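Local coordinates for protein ketosynthase (Streptomyces sp. MSC090213JE08, PDB 6KXD) that probably serves as the chain length factor of a ketosynthase/chain length factor pair in a highly reducing type II polyketide synthase, at residues V28-I33 with E323-T328; A36-G41 with I337-A342. One frame throughout, in Å; residues are numbered along the deposited sequence.

Contact 1 of 2, residues V28-I33 with E323-T328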
loop_
_atom_site.group_PDB
_atom_site.type_symbol
_atom_site.label_atom_id
_atom_site.label_comp_id
_atom_site.label_asym_id
_atom_site.label_seq_id
_atom_site.Cartn_x
_atom_site.Cartn_y
_atom_site.Cartn_z
ATOM N N VAL B 28 9.506 -17.295 7.545
ATOM C CA VAL B 28 10.045 -18.148 6.575
ATOM C C VAL B 28 11.198 -17.327 6.034
ATOM O O VAL B 28 11.009 -16.182 5.650
ATOM C CB VAL B 28 9.038 -18.489 5.460
ATOM C CG1 VAL B 28 9.687 -19.338 4.388
ATOM C CG2 VAL B 28 7.779 -19.148 6.000
ATOM N N SER B 29 12.384 -17.873 6.123
ATOM C CA SER B 29 13.538 -17.042 5.996
ATOM C C SER B 29 14.708 -17.843 5.441
ATOM O O SER B 29 14.616 -19.056 5.258
ATOM C CB SER B 29 13.875 -16.481 7.358
ATOM O OG SER B 29 14.542 -17.481 8.109
ATOM N N PRO B 30 15.860 -17.192 5.163
ATOM C CA PRO B 30 17.028 -17.939 4.708
ATOM C C PRO B 30 17.551 -18.953 5.737
ATOM O O PRO B 30 18.331 -19.782 5.348
ATOM C CB PRO B 30 18.070 -16.851 4.414
ATOM C CG PRO B 30 17.211 -15.619 4.148
ATOM C CD PRO B 30 16.067 -15.737 5.121
ATOM N N TYR B 31 17.044 -18.901 6.982
ATOM C CA TYR B 31 17.292 -19.896 8.002
ATOM C C TYR B 31 16.442 -21.142 7.818
ATOM O O TYR B 31 16.801 -22.155 8.358
ATOM C CB TYR B 31 17.030 -19.340 9.390
ATOM C CG TYR B 31 18.088 -18.353 9.801
ATOM C CD1 TYR B 31 19.423 -18.668 9.605
ATOM C CD2 TYR B 31 17.778 -17.146 10.396
ATOM C CE1 TYR B 31 20.426 -17.793 9.969
ATOM C CE2 TYR B 31 18.778 -16.261 10.782
ATOM C CZ TYR B 31 20.108 -16.589 10.561
ATOM O OH TYR B 31 21.152 -15.765 10.893
ATOM N N GLY B 32 15.339 -21.037 7.075
ATOM C CA GLY B 32 14.492 -22.164 6.842
ATOM C C GLY B 32 13.041 -21.799 6.976
ATOM O O GLY B 32 12.669 -20.631 7.026
ATOM N N ILE B 33 12.193 -22.817 7.038
ATOM C CA ILE B 33 10.809 -22.571 7.189
ATOM C C ILE B 33 10.430 -22.640 8.659
ATOM O O ILE B 33 10.529 -23.673 9.274
ATOM C CB ILE B 33 10.004 -23.578 6.368
ATOM C CG1 ILE B 33 10.430 -23.533 4.906
ATOM C CG2 ILE B 33 8.525 -23.305 6.576
ATOM C CD1 ILE B 33 9.773 -24.556 4.041
ATOM N N GLU B 323 22.927 -8.750 8.409
ATOM C CA GLU B 323 23.756 -9.086 7.208
ATOM C C GLU B 323 23.840 -10.596 6.962
ATOM O O GLU B 323 24.007 -11.001 5.862
ATOM C CB GLU B 323 25.194 -8.579 7.351
ATOM C CG GLU B 323 25.374 -7.167 6.864
ATOM C CD GLU B 323 26.724 -6.573 7.222
ATOM O OE1 GLU B 323 26.904 -5.361 6.983
ATOM O OE2 GLU B 323 27.579 -7.321 7.751
ATOM N N LEU B 324 23.678 -11.432 7.984
ATOM C CA LEU B 324 23.784 -12.864 7.809
ATOM C C LEU B 324 22.670 -13.399 6.885
ATOM O O LEU B 324 22.809 -14.492 6.350
ATOM C CB LEU B 324 23.682 -13.519 9.187
ATOM C CG LEU B 324 24.866 -13.273 10.125
ATOM C CD1 LEU B 324 24.484 -13.597 11.565
ATOM C CD2 LEU B 324 26.067 -14.111 9.707
ATOM N N LEU B 325 21.570 -12.646 6.751
ATOM C CA LEU B 325 20.406 -13.023 5.891
ATOM C C LEU B 325 20.465 -12.403 4.494
ATOM O O LEU B 325 19.543 -12.618 3.681
ATOM C CB LEU B 325 19.122 -12.566 6.570
ATOM C CG LEU B 325 18.845 -13.169 7.939
ATOM C CD1 LEU B 325 17.486 -12.691 8.437
ATOM C CD2 LEU B 325 18.920 -14.677 7.889
ATOM N N GLY B 326 21.504 -11.642 4.184
ATOM C CA GLY B 326 21.491 -10.810 3.036
ATOM C C GLY B 326 20.545 -9.645 3.221
ATOM O O GLY B 326 19.967 -9.449 4.305
ATOM N N ASP B 327 20.411 -8.862 2.157
ATOM C CA ASP B 327 19.493 -7.773 2.093
ATOM C C ASP B 327 18.130 -8.392 1.821
ATOM O O ASP B 327 17.918 -8.864 0.704
ATOM C CB ASP B 327 19.866 -6.752 1.012
ATOM C CG ASP B 327 18.930 -5.553 0.940
ATOM O OD1 ASP B 327 17.989 -5.479 1.760
ATOM O OD2 ASP B 327 19.145 -4.693 0.089
ATOM N N THR B 328 17.286 -8.493 2.862
ATOM C CA THR B 328 15.999 -9.182 2.698
ATOM C C THR B 328 14.904 -8.204 2.283
ATOM O O THR B 328 13.712 -8.559 2.245
ATOM C CB THR B 328 15.613 -9.929 3.978
ATOM O OG1 THR B 328 15.516 -8.991 5.067
ATOM C CG2 THR B 328 16.618 -11.005 4.295
#

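Contact 2 of 2, residues A36-G41 with I337-A342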
loop_
_atom_site.group_PDB
_atom_site.type_symbol
_atom_site.label_atom_id
_atom_site.label_comp_id
_atom_site.label_asym_id
_atom_site.label_seq_id
_atom_site.Cartn_x
_atom_site.Cartn_y
_atom_site.Cartn_z
ATOM N N ALA B 36 10.896 -21.601 14.366
ATOM C CA ALA B 36 11.943 -22.372 15.081
ATOM C C ALA B 36 13.265 -22.256 14.324
ATOM O O ALA B 36 14.316 -21.999 14.929
ATOM C CB ALA B 36 11.528 -23.815 15.235
ATOM N N GLU B 37 13.217 -22.445 12.998
ATOM C CA GLU B 37 14.419 -22.402 12.199
ATOM C C GLU B 37 14.999 -20.980 12.295
ATOM O O GLU B 37 16.205 -20.809 12.320
ATOM C CB GLU B 37 14.202 -22.763 10.721
ATOM C CG GLU B 37 14.077 -24.263 10.432
ATOM C CD GLU B 37 12.721 -24.828 10.818
ATOM O OE1 GLU B 37 12.525 -26.061 10.651
ATOM O OE2 GLU B 37 11.857 -24.037 11.305
ATOM N N PHE B 38 14.123 -19.964 12.249
ATOM C CA PHE B 38 14.574 -18.560 12.288
ATOM C C PHE B 38 15.281 -18.304 13.627
ATOM O O PHE B 38 16.399 -17.721 13.715
ATOM C CB PHE B 38 13.384 -17.618 12.138
ATOM C CG PHE B 38 13.789 -16.180 12.020
ATOM C CD1 PHE B 38 14.202 -15.662 10.799
ATOM C CD2 PHE B 38 13.824 -15.359 13.140
ATOM C CE1 PHE B 38 14.617 -14.336 10.708
ATOM C CE2 PHE B 38 14.225 -14.038 13.044
ATOM C CZ PHE B 38 14.625 -13.533 11.834
ATOM N N ALA B 39 14.607 -18.737 14.689
ATOM C CA ALA B 39 15.088 -18.545 16.059
ATOM C C ALA B 39 16.447 -19.249 16.223
ATOM O O ALA B 39 17.430 -18.676 16.737
ATOM C CB ALA B 39 14.048 -19.068 17.031
ATOM N N ALA B 40 16.526 -20.484 15.742
ATOM C CA ALA B 40 17.787 -21.236 15.763
ATOM C C ALA B 40 18.883 -20.455 15.030
ATOM O O ALA B 40 19.993 -20.279 15.555
ATOM C CB ALA B 40 17.584 -22.614 15.193
ATOM N N GLY B 41 18.569 -19.926 13.846
ATOM C CA GLY B 41 19.569 -19.240 13.009
ATOM C C GLY B 41 20.052 -17.945 13.649
ATOM O O GLY B 41 21.251 -17.597 13.598
ATOM N N ILE B 337 12.511 -7.505 14.003
ATOM C CA ILE B 337 11.649 -7.674 15.117
ATOM C C ILE B 337 11.680 -9.148 15.532
ATOM O O ILE B 337 11.845 -9.443 16.682
ATOM C CB ILE B 337 10.238 -7.165 14.814
ATOM C CG1 ILE B 337 10.215 -5.642 14.633
ATOM C CG2 ILE B 337 9.318 -7.612 15.923
ATOM C CD1 ILE B 337 8.914 -5.105 14.137
ATOM N N ALA B 338 11.538 -10.069 14.588
ATOM C CA ALA B 338 11.625 -11.509 14.886
ATOM C C ALA B 338 12.969 -11.889 15.527
ATOM O O ALA B 338 12.973 -12.720 16.450
ATOM C CB ALA B 338 11.364 -12.335 13.673
ATOM N N ALA B 339 14.082 -11.319 15.058
ATOM C CA ALA B 339 15.375 -11.596 15.654
ATOM C C ALA B 339 15.374 -11.157 17.126
ATOM O O ALA B 339 15.921 -11.850 17.975
ATOM C CB ALA B 339 16.480 -10.959 14.869
ATOM N N VAL B 340 14.783 -10.003 17.432
ATOM C CA VAL B 340 14.653 -9.545 18.796
ATOM C C VAL B 340 13.848 -10.558 19.614
ATOM O O VAL B 340 14.269 -10.928 20.726
ATOM C CB VAL B 340 14.045 -8.140 18.906
ATOM C CG1 VAL B 340 13.697 -7.815 20.340
ATOM C CG2 VAL B 340 14.957 -7.070 18.327
ATOM N N LEU B 341 12.726 -11.041 19.064
ATOM C CA LEU B 341 11.895 -11.943 19.797
ATOM C C LEU B 341 12.617 -13.288 20.004
ATOM O O LEU B 341 12.484 -13.894 21.089
ATOM C CB LEU B 341 10.583 -12.163 19.043
ATOM C CG LEU B 341 9.748 -10.905 18.816
ATOM C CD1 LEU B 341 8.493 -11.209 18.005
ATOM C CD2 LEU B 341 9.381 -10.282 20.120
ATOM N N ALA B 342 13.355 -13.731 18.981
ATOM C CA ALA B 342 14.139 -14.947 19.010
ATOM C C ALA B 342 15.240 -14.871 20.084
ATOM O O ALA B 342 15.462 -15.853 20.834
ATOM C CB ALA B 342 14.723 -15.228 17.658
#

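Contact 1 of 2, residues V28-I33 with E323-T328
A single methyl group, Leu325 CD2, sits over one face of the Tyr31 ring, 3.6 Å from its centroid and 25° off the ring normal, in a close CH-pi contact. Shifted toward the rim, it comes nearest to Tyr31 CE2, at 3.3 Å. Tyr31 reaches it with CG opposite its own carbonyl carbon (chi1 -72°). The branched end of leucine offers a methyl that can lie on a ring, and tyrosine pairs that face with a hydroxyl: Tyr31 OH lies 3.8 Å from Leu324 CB while hydrogen bonding to Ala46 O, which fixes the phenol end. The same methyl also meets Pro30, with Leu325 CD2 4.1 Å from Pro30 CD, so it touches ring and proline from two neighbouring directions, roughly at right angles.

Pro30 and Tyr31 occupy the corner of a tight beta hairpin, a type I turn from Ser29 to Gly32. Ser29 N to Gly32 O (2.9 Å) and Gly32 N to Ser29 O (2.8 Å) close it. Proline suits the second position of such a turn, where its ring fixes phi. Ser29 OG accepts from Tyr31 N at 3.1 Å and 146°, an ST turn that steadies the tyrosine backbone. Gly32 has a phi that would press a side chain against the preceding carbonyl oxygen.

No hydrogen bond joins the hairpin to segment 323-328, which leaves a 3-10 segment in the loop before helix 332-344. Leu325 O, 3.8 Å from Pro30 CG, is buried without a hydrogen-bonding partner, a probable energetic cost, and cohesion therefore rests on apolar and CH-pi packing.

Contact 2 of 2, residues A36-G41 with I337-A342
The Phe38 ring turns an edge to helix 332-344: Ala339 N lies near the ring plane, 3.4 Å from Phe38 CE2. The methyl of Ala338 approaches the same corner obliquely, its CB also 3.4 Å from Phe38 CE2. Outside the two segments, the ring meets that of Phe335 with planes at about 40°, and Leu325 and Ser29 touch it too. A chi1 of -174° swings the Phe38 ring out toward helix 332-344, CG lying opposite the backbone N.

The segments 36-41 and 337-342 pass each other at -76°, with axes 9.0 Å apart. Small residues let the backbones come close at the crossing: the CA atoms of Ala39 and Ala342 are 4.7 Å apart, their CB atoms 3.9 Å, and Ala342 CB comes still nearer to Ala39 CA, at 3.7 Å. Helix 332-344 lies between strands, Ile337 and Val340 packing on strand 354-360 while Ala338 and Leu341 touch Trp25 of strand 20-29. This is consistent with the central helical layer of the thiolase fold, to whose clan the family belongs, with helix 35-44 crossing helix 332-344 steeply. Past the alanines, the two helices gain a polar tie where Arg43 NE donates to Ala342 O.

In the fold
From the N terminus, strand 20-29 enters the hairpin of contact 1, returns through strand 32-33 and runs directly into helix 35-44, which supplies contact 2. Some 290 residues after the hairpin, the loop segment 323-328 closes contact 1, and helix 332-344 then closes contact 2. The two long closures therefore cross rather than nest, each pairing neighbouring pieces of the early chain with neighbouring pieces of the late chain. The centres of contacts 1 and 2 are about 10 Å apart, and Ser29 OG approaches Phe38 CD1 to 3.3 Å. Phe335, just ahead of 337-342, also packs on Leu325 and Pro30 and so bridges the two contacts. Together the two contacts join the N-terminal hairpin and helix to a late loop and helix.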